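Local coordinates for uncharacterized protein (PDB 1ZSO) that is of unknown function but belongs to a eukaryotic protein family whose members are thought to bind zinc, at residues Leu114-Pro119 against Leu159-Val163; Pro119-Ile124 against Asp135-Gln141. All blocks are in the same frame, centred on the assembly; numbering follows the deposited sequence.

Contact 1 of 2, residues Leu114-Pro119 against Leu159-Val163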
ATOM      1  N   LEU B 114      -9.209 -12.269   0.438  1.00 30.80           N
ATOM      2  CA  LEU B 114      -9.931 -11.375  -0.450  1.00 31.33           C
ATOM      3  C   LEU B 114     -11.399 -11.617  -0.222  1.00 31.79           C
ATOM      4  O   LEU B 114     -11.846 -12.706  -0.482  1.00 31.50           O
ATOM      5  CB  LEU B 114      -9.609 -11.694  -1.918  1.00 32.13           C
ATOM      6  CG  LEU B 114      -8.119 -11.594  -2.268  1.00 31.33           C
ATOM      7  CD1 LEU B 114      -7.878 -11.517  -3.775  1.00 31.39           C
ATOM      8  CD2 LEU B 114      -7.535 -10.383  -1.588  1.00 31.94           C
ATOM      9  N   ILE B 115     -12.138 -10.617   0.289  1.00 32.58           N
ATOM     10  CA  ILE B 115     -13.563 -10.787   0.602  1.00 32.24           C
ATOM     11  C   ILE B 115     -14.447 -10.285  -0.573  1.00 33.59           C
ATOM     12  O   ILE B 115     -15.232 -11.040  -1.176  1.00 31.39           O
ATOM     13  CB  ILE B 115     -13.921 -10.060   1.942  1.00 31.51           C
ATOM     14  CG1 ILE B 115     -13.093 -10.604   3.106  1.00 30.90           C
ATOM     15  CG2 ILE B 115     -15.364 -10.222   2.291  1.00 31.75           C
ATOM     16  CD1 ILE B 115     -13.351 -12.067   3.436  1.00 33.07           C
ATOM     17  N   ASP B 116     -14.273  -9.006  -0.895  1.00 34.02           N
ATOM     18  CA  ASP B 116     -15.085  -8.308  -1.865  1.00 34.81           C
ATOM     19  C   ASP B 116     -14.151  -7.663  -2.865  1.00 33.51           C
ATOM     20  O   ASP B 116     -13.182  -7.066  -2.476  1.00 33.97           O
ATOM     21  CB  ASP B 116     -15.873  -7.177  -1.197  1.00 34.98           C
ATOM     22  CG  ASP B 116     -16.857  -7.672  -0.163  1.00 37.01           C
ATOM     23  OD1 ASP B 116     -17.622  -8.619  -0.474  1.00 40.85           O
ATOM     24  OD2 ASP B 116     -16.893  -7.094   0.960  1.00 42.54           O
ATOM     25  N   PHE B 117     -14.491  -7.776  -4.144  1.00 32.75           N
ATOM     26  CA  PHE B 117     -13.805  -7.142  -5.247  1.00 30.82           C
ATOM     27  C   PHE B 117     -14.654  -5.976  -5.752  1.00 31.16           C
ATOM     28  O   PHE B 117     -15.889  -6.045  -5.762  1.00 31.46           O
ATOM     29  CB  PHE B 117     -13.659  -8.179  -6.348  1.00 33.24           C
ATOM     30  CG  PHE B 117     -13.180  -7.630  -7.628  1.00 33.36           C
ATOM     31  CD1 PHE B 117     -11.951  -6.999  -7.702  1.00 34.07           C
ATOM     32  CD2 PHE B 117     -13.949  -7.738  -8.771  1.00 34.04           C
ATOM     33  CE1 PHE B 117     -11.505  -6.469  -8.906  1.00 36.24           C
ATOM     34  CE2 PHE B 117     -13.499  -7.211  -9.969  1.00 34.59           C
ATOM     35  CZ  PHE B 117     -12.281  -6.585 -10.040  1.00 32.54           C
ATOM     36  N   PHE B 118     -13.987  -4.904  -6.140  1.00 30.45           N
ATOM     37  CA  PHE B 118     -14.628  -3.743  -6.689  1.00 31.55           C
ATOM     38  C   PHE B 118     -14.027  -3.386  -8.020  1.00 32.25           C
ATOM     39  O   PHE B 118     -12.966  -2.851  -8.069  1.00 32.44           O
ATOM     40  CB  PHE B 118     -14.496  -2.563  -5.749  1.00 31.41           C
ATOM     41  CG  PHE B 118     -15.130  -2.809  -4.437  1.00 34.02           C
ATOM     42  CD1 PHE B 118     -14.449  -3.505  -3.456  1.00 37.56           C
ATOM     43  CD2 PHE B 118     -16.435  -2.403  -4.193  1.00 35.89           C
ATOM     44  CE1 PHE B 118     -15.052  -3.773  -2.229  1.00 35.86           C
ATOM     45  CE2 PHE B 118     -17.034  -2.655  -2.972  1.00 35.52           C
ATOM     46  CZ  PHE B 118     -16.330  -3.372  -1.996  1.00 34.12           C
ATOM     47  N   PRO B 119     -14.744  -3.645  -9.112  1.00 34.50           N
ATOM     48  CA  PRO B 119     -14.253  -3.203 -10.408  1.00 35.57           C
ATOM     49  C   PRO B 119     -14.081  -1.706 -10.414  1.00 36.11           C
ATOM     50  O   PRO B 119     -14.870  -0.981  -9.787  1.00 37.01           O
ATOM     51  CB  PRO B 119     -15.356  -3.625 -11.395  1.00 34.93           C
ATOM     52  CG  PRO B 119     -16.511  -3.983 -10.586  1.00 37.03           C
ATOM     53  CD  PRO B 119     -16.040  -4.326  -9.199  1.00 36.02           C
ATOM     54  N   LEU B 159     -22.579  -6.907 -15.275  1.00 37.91           N
ATOM     55  CA  LEU B 159     -21.247  -7.436 -14.914  1.00 38.42           C
ATOM     56  C   LEU B 159     -21.376  -8.090 -13.548  1.00 38.37           C
ATOM     57  O   LEU B 159     -21.935  -7.497 -12.613  1.00 39.08           O
ATOM     58  CB  LEU B 159     -20.161  -6.338 -14.928  1.00 38.68           C
ATOM     59  CG  LEU B 159     -18.806  -6.722 -14.308  1.00 38.34           C
ATOM     60  CD1 LEU B 159     -18.018  -7.753 -15.159  1.00 39.35           C
ATOM     61  CD2 LEU B 159     -17.969  -5.504 -13.965  1.00 39.28           C
ATOM     62  N   GLU B 160     -20.934  -9.341 -13.478  1.00 38.57           N
ATOM     63  CA  GLU B 160     -20.991 -10.140 -12.277  1.00 37.82           C
ATOM     64  C   GLU B 160     -19.582 -10.676 -11.999  1.00 37.55           C
ATOM     65  O   GLU B 160     -18.762 -10.841 -12.912  1.00 35.75           O
ATOM     66  CB  GLU B 160     -21.951 -11.307 -12.451  1.00 38.43           C
ATOM     67  CG  GLU B 160     -23.432 -10.967 -12.528  1.00 38.40           C
ATOM     68  CD  GLU B 160     -24.324 -12.226 -12.634  1.00 39.63           C
ATOM     69  OE1 GLU B 160     -24.773 -12.704 -11.570  1.00 44.18           O
ATOM     70  OE2 GLU B 160     -24.554 -12.749 -13.762  1.00 43.82           O
ATOM     71  N   TYR B 161     -19.285 -10.911 -10.732  1.00 36.37           N
ATOM     72  CA  TYR B 161     -17.977 -11.389 -10.395  1.00 39.00           C
ATOM     73  C   TYR B 161     -18.008 -12.170  -9.080  1.00 38.32           C
ATOM     74  O   TYR B 161     -18.993 -12.111  -8.304  1.00 37.54           O
ATOM     75  CB  TYR B 161     -16.976 -10.211 -10.324  1.00 40.67           C
ATOM     76  CG  TYR B 161     -17.571  -8.984  -9.690  1.00 41.22           C
ATOM     77  CD1 TYR B 161     -17.617  -8.828  -8.304  1.00 41.22           C
ATOM     78  CD2 TYR B 161     -18.103  -7.991 -10.479  1.00 43.29           C
ATOM     79  CE1 TYR B 161     -18.183  -7.695  -7.737  1.00 41.96           C
ATOM     80  CE2 TYR B 161     -18.667  -6.858  -9.931  1.00 45.71           C
ATOM     81  CZ  TYR B 161     -18.702  -6.708  -8.564  1.00 44.21           C
ATOM     82  OH  TYR B 161     -19.292  -5.553  -8.081  1.00 46.20           O
ATOM     83  N   GLU B 162     -16.952 -12.925  -8.846  1.00 37.23           N
ATOM     84  CA  GLU B 162     -16.789 -13.526  -7.550  1.00 39.33           C
ATOM     85  C   GLU B 162     -15.313 -13.721  -7.259  1.00 38.84           C
ATOM     86  O   GLU B 162     -14.489 -13.732  -8.176  1.00 37.56           O
ATOM     87  CB  GLU B 162     -17.611 -14.818  -7.422  1.00 39.61           C
ATOM     88  CG  GLU B 162     -17.175 -15.978  -8.283  1.00 42.81           C
ATOM     89  CD  GLU B 162     -18.151 -17.157  -8.189  1.00 42.88           C
ATOM     90  OE1 GLU B 162     -17.726 -18.273  -7.830  1.00 44.24           O
ATOM     91  OE2 GLU B 162     -19.356 -16.958  -8.463  1.00 49.29           O
ATOM     92  N   VAL B 163     -14.982 -13.785  -5.974  1.00 39.63           N
ATOM     93  CA  VAL B 163     -13.626 -14.065  -5.539  1.00 40.34           C
ATOM     94  C   VAL B 163     -13.637 -15.327  -4.695  1.00 40.90           C
ATOM     95  O   VAL B 163     -14.280 -15.358  -3.660  1.00 41.06           O
ATOM     96  CB  VAL B 163     -13.058 -12.911  -4.709  1.00 40.88           C
ATOM     97  CG1 VAL B 163     -11.642 -13.227  -4.277  1.00 42.90           C
ATOM     98  CG2 VAL B 163     -13.079 -11.626  -5.501  1.00 42.74           C
TER
HETATM   99  O   HOH W   1     -14.640 -14.655  -0.902  1.00 67.30           O

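Contact 2 of 2, residues Pro119-Ile124 against Asp135-Gln141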
ATOM      1  N   PRO B 119     -14.744  -3.645  -9.112  1.00 34.50           N
ATOM      2  CA  PRO B 119     -14.253  -3.203 -10.408  1.00 35.57           C
ATOM      3  C   PRO B 119     -14.081  -1.706 -10.414  1.00 36.11           C
ATOM      4  O   PRO B 119     -14.870  -0.981  -9.787  1.00 37.01           O
ATOM      5  CB  PRO B 119     -15.356  -3.625 -11.395  1.00 34.93           C
ATOM      6  CG  PRO B 119     -16.511  -3.983 -10.586  1.00 37.03           C
ATOM      7  CD  PRO B 119     -16.040  -4.326  -9.199  1.00 36.02           C
ATOM      8  N   SER B 120     -13.025  -1.251 -11.077  1.00 36.62           N
ATOM      9  CA  SER B 120     -12.681   0.145 -11.048  1.00 37.17           C
ATOM     10  C   SER B 120     -13.090   0.729 -12.386  1.00 35.95           C
ATOM     11  O   SER B 120     -13.948   0.183 -13.062  1.00 34.24           O
ATOM     12  CB  SER B 120     -11.186   0.329 -10.727  1.00 37.04           C
ATOM     13  OG  SER B 120     -10.363  -0.227 -11.745  1.00 41.67           O
ATOM     14  N   ASN B 121     -12.508   1.854 -12.762  1.00 37.53           N
ATOM     15  CA  ASN B 121     -12.835   2.450 -14.054  1.00 38.90           C
ATOM     16  C   ASN B 121     -11.620   2.661 -14.918  1.00 37.34           C
ATOM     17  O   ASN B 121     -11.504   3.672 -15.583  1.00 38.09           O
ATOM     18  CB  ASN B 121     -13.646   3.744 -13.874  1.00 39.64           C
ATOM     19  CG  ASN B 121     -13.447   4.364 -12.520  1.00 45.71           C
ATOM     20  OD1 ASN B 121     -14.322   4.261 -11.640  1.00 53.72           O
ATOM     21  ND2 ASN B 121     -12.283   4.995 -12.319  1.00 47.93           N
ATOM     22  N   ASN B 122     -10.695   1.712 -14.888  1.00 36.80           N
ATOM     23  CA  ASN B 122      -9.613   1.731 -15.855  1.00 37.00           C
ATOM     24  C   ASN B 122      -9.681   0.496 -16.751  1.00 35.77           C
ATOM     25  O   ASN B 122      -8.652  -0.035 -17.149  1.00 36.00           O
ATOM     26  CB  ASN B 122      -8.152   1.832 -15.274  1.00 37.52           C
ATOM     27  CG  ASN B 122      -8.060   2.194 -13.790  1.00 38.17           C
ATOM     28  OD1 ASN B 122      -8.477   1.445 -12.898  1.00 38.42           O
ATOM     29  ND2 ASN B 122      -7.373   3.287 -13.525  1.00 45.23           N
ATOM     30  N   PHE B 123     -10.865   0.039 -17.108  1.00 35.57           N
ATOM     31  CA  PHE B 123     -10.928  -1.068 -18.074  1.00 34.70           C
ATOM     32  C   PHE B 123     -10.758  -0.512 -19.467  1.00 35.03           C
ATOM     33  O   PHE B 123     -10.876   0.676 -19.683  1.00 34.61           O
ATOM     34  CB  PHE B 123     -12.234  -1.846 -17.987  1.00 34.37           C
ATOM     35  CG  PHE B 123     -12.366  -2.664 -16.749  1.00 34.08           C
ATOM     36  CD1 PHE B 123     -11.803  -3.917 -16.682  1.00 32.93           C
ATOM     37  CD2 PHE B 123     -13.055  -2.177 -15.642  1.00 34.56           C
ATOM     38  CE1 PHE B 123     -11.909  -4.680 -15.546  1.00 28.62           C
ATOM     39  CE2 PHE B 123     -13.185  -2.935 -14.512  1.00 32.17           C
ATOM     40  CZ  PHE B 123     -12.614  -4.209 -14.467  1.00 33.15           C
ATOM     41  N   ILE B 124     -10.426  -1.399 -20.392  1.00 36.14           N
ATOM     42  CA  ILE B 124     -10.222  -1.077 -21.782  1.00 36.77           C
ATOM     43  C   ILE B 124     -11.162  -2.027 -22.514  1.00 38.14           C
ATOM     44  O   ILE B 124     -11.326  -3.192 -22.128  1.00 37.87           O
ATOM     45  CB  ILE B 124      -8.748  -1.267 -22.231  1.00 36.80           C
ATOM     46  CG1 ILE B 124      -7.806  -0.538 -21.255  1.00 36.04           C
ATOM     47  CG2 ILE B 124      -8.522  -0.767 -23.706  1.00 35.56           C
ATOM     48  CD1 ILE B 124      -6.313  -0.732 -21.537  1.00 37.91           C
ATOM     49  N   ASP B 135     -10.744   4.178 -20.049  1.00 44.12           N
ATOM     50  CA  ASP B 135     -11.418   4.679 -18.867  1.00 45.05           C
ATOM     51  C   ASP B 135     -12.838   4.106 -18.837  1.00 43.44           C
ATOM     52  O   ASP B 135     -13.793   4.809 -18.525  1.00 43.20           O
ATOM     53  CB  ASP B 135     -11.456   6.210 -18.920  1.00 46.20           C
ATOM     54  CG  ASP B 135     -10.069   6.846 -18.729  1.00 50.72           C
ATOM     55  OD1 ASP B 135      -9.511   6.714 -17.607  1.00 55.38           O
ATOM     56  OD2 ASP B 135      -9.555   7.496 -19.686  1.00 52.05           O
ATOM     57  N   VAL B 136     -12.963   2.838 -19.205  1.00 42.30           N
ATOM     58  CA  VAL B 136     -14.253   2.145 -19.191  1.00 41.54           C
ATOM     59  C   VAL B 136     -14.617   1.873 -17.745  1.00 40.75           C
ATOM     60  O   VAL B 136     -13.862   1.243 -17.000  1.00 40.71           O
ATOM     61  CB  VAL B 136     -14.219   0.854 -20.025  1.00 41.87           C
ATOM     62  CG1 VAL B 136     -15.468   0.033 -19.827  1.00 42.04           C
ATOM     63  CG2 VAL B 136     -14.021   1.189 -21.509  1.00 42.48           C
ATOM     64  N   ASN B 137     -15.742   2.441 -17.333  1.00 40.23           N
ATOM     65  CA  ASN B 137     -16.153   2.410 -15.936  1.00 40.65           C
ATOM     66  C   ASN B 137     -17.106   1.275 -15.692  1.00 39.26           C
ATOM     67  O   ASN B 137     -18.193   1.258 -16.247  1.00 39.55           O
ATOM     68  CB  ASN B 137     -16.840   3.709 -15.522  1.00 40.74           C
ATOM     69  CG  ASN B 137     -17.364   3.647 -14.092  1.00 44.52           C
ATOM     70  OD1 ASN B 137     -16.972   2.748 -13.326  1.00 49.06           O
ATOM     71  ND2 ASN B 137     -18.235   4.613 -13.709  1.00 41.66           N
ATOM     72  N   LEU B 138     -16.695   0.333 -14.856  1.00 37.83           N
ATOM     73  CA  LEU B 138     -17.552  -0.799 -14.553  1.00 38.35           C
ATOM     74  C   LEU B 138     -17.804  -0.890 -13.053  1.00 36.32           C
ATOM     75  O   LEU B 138     -18.308  -1.888 -12.577  1.00 36.66           O
ATOM     76  CB  LEU B 138     -16.992  -2.109 -15.142  1.00 36.75           C
ATOM     77  CG  LEU B 138     -17.019  -2.220 -16.670  1.00 39.88           C
ATOM     78  CD1 LEU B 138     -16.274  -3.457 -17.194  1.00 38.09           C
ATOM     79  CD2 LEU B 138     -18.413  -2.270 -17.211  1.00 40.74           C
ATOM     80  N   SER B 139     -17.502   0.170 -12.319  1.00 35.50           N
ATOM     81  CA  SER B 139     -17.836   0.170 -10.920  1.00 35.95           C
ATOM     82  C   SER B 139     -19.340   0.025 -10.719  1.00 36.49           C
ATOM     83  O   SER B 139     -19.757  -0.525  -9.705  1.00 37.07           O
ATOM     84  CB  SER B 139     -17.303   1.411 -10.182  1.00 34.68           C
ATOM     85  OG  SER B 139     -18.040   2.568 -10.489  1.00 35.88           O
ATOM     86  N   ASP B 140     -20.154   0.487 -11.672  1.00 36.78           N
ATOM     87  CA  ASP B 140     -21.616   0.302 -11.590  1.00 38.27           C
ATOM     88  C   ASP B 140     -22.132  -0.932 -12.394  1.00 39.19           C
ATOM     89  O   ASP B 140     -23.351  -1.120 -12.565  1.00 36.52           O
ATOM     90  CB  ASP B 140     -22.331   1.570 -12.058  1.00 39.17           C
ATOM     91  CG  ASP B 140     -21.845   2.039 -13.405  1.00 44.37           C
ATOM     92  OD1 ASP B 140     -21.214   1.229 -14.169  1.00 45.95           O
ATOM     93  OD2 ASP B 140     -22.056   3.249 -13.685  1.00 51.11           O
ATOM     94  N   GLN B 141     -21.177  -1.726 -12.902  1.00 39.43           N
ATOM     95  CA  GLN B 141     -21.398  -3.059 -13.451  1.00 39.47           C
ATOM     96  C   GLN B 141     -21.899  -3.051 -14.885  1.00 40.31           C
ATOM     97  O   GLN B 141     -22.231  -4.103 -15.438  1.00 39.76           O
ATOM     98  CB  GLN B 141     -22.340  -3.870 -12.555  1.00 39.52           C
ATOM     99  CG  GLN B 141     -21.667  -4.523 -11.346  1.00 43.84           C
ATOM    100  CD  GLN B 141     -21.496  -3.610 -10.140  1.00 50.04           C
ATOM    101  OE1 GLN B 141     -20.447  -3.641  -9.471  1.00 57.54           O
ATOM    102  NE2 GLN B 141     -22.518  -2.813  -9.834  1.00 49.47           N
TER
HETATM  103  O   HOH W   2     -17.107  -0.831  -7.595  1.00 46.38           O

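Contact 1 of 2, residues Leu114-Pro119 against Leu159-Val163
Two strands can run nearly antiparallel and still belong to different sheets, and Leu114-Pro119 against Leu159-Val163 is a clear case. The short axes of strands 114-117 and 159-163 make an angle of 168° yet come no closer than 6.8 Å, and the nearest CA atoms, those of Leu114 and Val163, are also 6.8 Å apart. At that spacing the backbones do not pair directly; one water spans them, donating to Val163 O at 2.9 Å and, weakly, to Leu114 O at 3.4 Å. Within its own sheet, the strand of Leu114 carries a classic beta bulge, Ile115 and Asp116 both facing Asn37.

Side chains fill the gap. Val163 is wedged between Leu114 and Phe117: its CG1 lies 3.5 Å from Leu114 CB and its CG2 3.6 Å from Phe117 CB. Next along the strand, the edge of Phe117 meets the face of Tyr161 in a T-shaped pair, with centroids 5.5 Å apart and planes at 90°. Past the end of the strand, Pro119 continues the row, placing CD 3.6 Å from Tyr161 CZ and CG 4.0 Å from Leu159 CD2. Tyr161 thus lies against both Phe117 and Pro119, while its hydroxyl is hydrogen-bonded to Gln141. Phe117 also meets the ring of Phe36, and Leu114 reaches Phe107 and Cys109.

Direct contact is therefore almost wholly apolar and aromatic: strand 112-117, the edge of a three-stranded sheet, is packed onto strand 152-163 of the six-stranded sheet by largely buried apolar and aromatic side chains, not by strand pairing.

Contact 2 of 2, residues Pro119-Ile124 against Asp135-Gln141
Backbone hydrogen bonds define this contact. Phe123 and Val136 form an antiparallel hydrogen-bonded pair, with Val136 N to Phe123 O at 3.0 Å and Phe123 N to Val136 O at 3.2 Å; beyond it, Leu138 N donates to Ser120 O at 3.3 Å. Asn137 OD1 accepts from Ser139 N at 2.8 Å, an Asx turn, and from Ser139 OG at 3.0 Å. A type I turn, Leu138-Gln141, follows. Ser120 OG donates to Asn122 OD1 at 2.8 Å. Water 2 donates to Pro119 O at 3.1 Å and weakly to Ser139 O at 3.4 Å.

Around this frame, Leu138 CD1 sits over the face of the Phe123 ring, 4.1 Å from its centroid, a CH-pi contact, and Phe123 CB approaches Val136 CB at 3.9 Å. Glu75 of the second subunit packs on Asn121 and Asn137.

Such pairing is that of a beta hairpin, strands 123-127 and 132-136, whose open end is extended here by flanking loops held together through Ser120 and Leu138.

In the fold
Contact 2 is nested within the loop that contact 1 closes: strand 112-117 leads through Pro119, common to both contacts, into strand 123-127, and the chain returns by way of strands 132-136 and 143-147 to strand 152-163. The centres of the two contacts lie about 13 Å apart. Three sheets meet along this path, since contact 1 sets the three-stranded sheet against the six-stranded one and contact 2 lies at the edge of the four-stranded one. Direct links join the two contacts: Tyr161 OH to Gln141 OE1 at 2.6 Å, Leu159 N to Gln141 O at 2.8 Å, and Leu159 CD2 packed 3.7 Å from Leu138 CB. The loop that leaves the hairpin is thereby tied to the six-stranded sheet of this all-beta protein.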